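Local coordinates for protein 'Carboxyl esterase 2 (Tuber melanosporum Mel28, PDB 5MIF) that probably acts as a carboxylesterase of the alpha/beta hydrolase fold, hydrolysing ester bonds, at residues Ile60-Gln65 with Gly123-Tyr128. Numbering follows the deposited sequence.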
loop_
_atom_site.group_PDB
_atom_site.type_symbol
_atom_site.label_atom_id
_atom_site.label_comp_id
_atom_site.label_asym_id
_atom_site.label_seq_id
_atom_site.Cartn_x
_atom_site.Cartn_y
_atom_site.Cartn_z
ATOM N N ILE A 60 23.881 -6.388 25.376
ATOM C CA ILE A 60 22.499 -5.959 25.326
ATOM C C ILE A 60 22.088 -5.935 23.858
ATOM O O ILE A 60 22.672 -5.213 23.053
ATOM C CB ILE A 60 22.306 -4.589 25.988
ATOM C CG1 ILE A 60 22.586 -4.704 27.489
ATOM C CG2 ILE A 60 20.909 -4.041 25.709
ATOM C CD1 ILE A 60 21.867 -5.850 28.153
ATOM N N ARG A 61 21.110 -6.765 23.503
ATOM C CA ARG A 61 20.709 -6.907 22.100
ATOM C C ARG A 61 19.379 -6.211 21.810
ATOM O O ARG A 61 18.965 -6.074 20.654
ATOM C CB ARG A 61 20.609 -8.380 21.707
ATOM C CG ARG A 61 21.844 -9.225 21.930
ATOM C CD ARG A 61 22.944 -8.871 20.944
ATOM N NE ARG A 61 24.103 -9.745 21.120
ATOM C CZ ARG A 61 24.240 -10.930 20.525
ATOM N NH1 ARG A 61 23.312 -11.372 19.679
ATOM N NH2 ARG A 61 25.315 -11.671 20.754
ATOM N N ASP A 62 18.718 -5.779 22.871
ATOM C CA ASP A 62 17.420 -5.146 22.757
ATOM C C ASP A 62 17.316 -3.909 23.646
ATOM O O ASP A 62 17.636 -3.962 24.834
ATOM C CB ASP A 62 16.325 -6.140 23.144
ATOM C CG ASP A 62 14.946 -5.567 22.966
ATOM O OD1 ASP A 62 14.754 -4.845 21.971
ATOM O OD2 ASP A 62 14.063 -5.835 23.810
ATOM N N GLY A 63 16.861 -2.798 23.070
ATOM C CA GLY A 63 16.639 -1.591 23.848
ATOM C C GLY A 63 15.664 -0.620 23.210
ATOM O O GLY A 63 15.384 -0.690 22.005
ATOM N N TYR A 64 15.162 0.306 24.021
ATOM C CA TYR A 64 14.200 1.292 23.551
ATOM C C TYR A 64 14.862 2.239 22.576
ATOM O O TYR A 64 16.047 2.543 22.697
ATOM C CB TYR A 64 13.600 2.079 24.714
ATOM C CG TYR A 64 12.833 1.225 25.693
ATOM C CD1 TYR A 64 11.637 0.619 25.332
ATOM C CD2 TYR A 64 13.295 1.034 26.985
ATOM C CE1 TYR A 64 10.931 -0.160 26.232
ATOM C CE2 TYR A 64 12.597 0.259 27.888
ATOM C CZ TYR A 64 11.414 -0.335 27.511
ATOM O OH TYR A 64 10.723 -1.111 28.420
ATOM N N GLN A 65 14.103 2.650 21.568
ATOM C CA GLN A 65 14.576 3.645 20.623
ATOM C C GLN A 65 14.454 5.062 21.195
ATOM O O GLN A 65 15.155 5.972 20.746
ATOM C CB GLN A 65 13.817 3.522 19.304
ATOM C CG GLN A 65 14.168 2.270 18.522
ATOM C CD GLN A 65 13.360 2.132 17.249
ATOM O OE1 GLN A 65 13.354 3.029 16.411
ATOM N NE2 GLN A 65 12.707 0.985 17.079
ATOM N N GLY A 123 17.209 -7.210 18.499
ATOM C CA GLY A 123 15.780 -6.998 18.597
ATOM C C GLY A 123 15.184 -7.699 19.797
ATOM O O GLY A 123 15.849 -8.505 20.450
ATOM N N GLY A 124 13.924 -7.384 20.077
ATOM C CA GLY A 124 13.204 -7.923 21.214
ATOM C C GLY A 124 12.061 -6.969 21.487
ATOM O O GLY A 124 11.831 -6.055 20.693
ATOM N N PRO A 125 11.352 -7.156 22.607
ATOM C CA PRO A 125 10.161 -6.344 22.888
ATOM C C PRO A 125 10.440 -4.843 22.993
ATOM O O PRO A 125 9.556 -4.056 22.655
ATOM C CB PRO A 125 9.666 -6.898 24.228
ATOM C CG PRO A 125 10.875 -7.560 24.847
ATOM C CD PRO A 125 11.638 -8.119 23.685
ATOM N N LYS A 126 11.636 -4.445 23.422
ATOM C CA LYS A 126 11.928 -3.022 23.620
ATOM C C LYS A 126 12.047 -2.268 22.310
ATOM O O LYS A 126 11.410 -1.233 22.111
ATOM C CB LYS A 126 13.216 -2.825 24.435
ATOM C CG LYS A 126 13.175 -3.320 25.886
ATOM C CD LYS A 126 14.542 -3.070 26.564
ATOM C CE LYS A 126 14.430 -2.784 28.053
ATOM N NZ LYS A 126 14.662 -3.972 28.919
ATOM N N SER A 127 12.876 -2.785 21.414
ATOM C CA SER A 127 13.130 -2.121 20.151
ATOM C C SER A 127 11.917 -2.156 19.237
ATOM O O SER A 127 11.834 -1.379 18.289
ATOM C CB SER A 127 14.341 -2.740 19.457
ATOM O OG SER A 127 14.220 -4.146 19.403
ATOM N N TYR A 128 11.001 -3.079 19.509
ATOM C CA TYR A 128 9.808 -3.233 18.685
ATOM C C TYR A 128 8.555 -2.678 19.350
ATOM O O TYR A 128 7.451 -2.924 18.877
ATOM C CB TYR A 128 9.622 -4.708 18.310
ATOM C CG TYR A 128 10.422 -5.042 17.073
ATOM C CD1 TYR A 128 11.801 -5.257 17.152
ATOM C CD2 TYR A 128 9.813 -5.106 15.817
ATOM C CE1 TYR A 128 12.547 -5.535 16.023
ATOM C CE2 TYR A 128 10.556 -5.391 14.676
ATOM C CZ TYR A 128 11.924 -5.603 14.787
ATOM O OH TYR A 128 12.672 -5.871 13.662
HETATM O O HOH W 1 9.145 -2.965 25.951
#
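In this alpha/beta hydrolase fold, the loop between strand 109-115 and helix 129-139 is bound through the carboxylate of Asp62, which lies in the loop preceding strand 75-82. CG of Asp62 stands anti to the backbone N (chi1 -177°), directed at the turn Gly124-Ser127, and both oxygens accept bonds there. Asp62 OD2 uses its syn lone pair for Lys126 N at 2.8 Å, while Asp62 OD1 takes Ser127 N, 18° out of the carboxylate plane, and also Ser127 OG at 2.7 Å, nearly along its C-O axis. Three donors thus fix the carboxylate's rotation. A CB modelled on Gly124 would lie 2.6 Å from Asp62 OD2, a clash that glycine avoids. An alanine in place of Asp62 would probably leave the amides of Lys126 and Ser127 and the serine hydroxyl without this acceptor, the turn then held less firmly. Gly123 N donates to Arg61 O at 3.0 Å, while the Arg61 guanidinium binds Thr151 O and Val121 O. Lys126 CG sits over one face of the Tyr64 ring, 4.0 Å from its centroid, a CH-pi contact. Gln65 OE1 accepts from Asp323 N; Gln65 NE2 donates to Ser321 O and reaches Ser127 O at 2.8 Å, that oxygen only 6° out of the Gln65 amide plane.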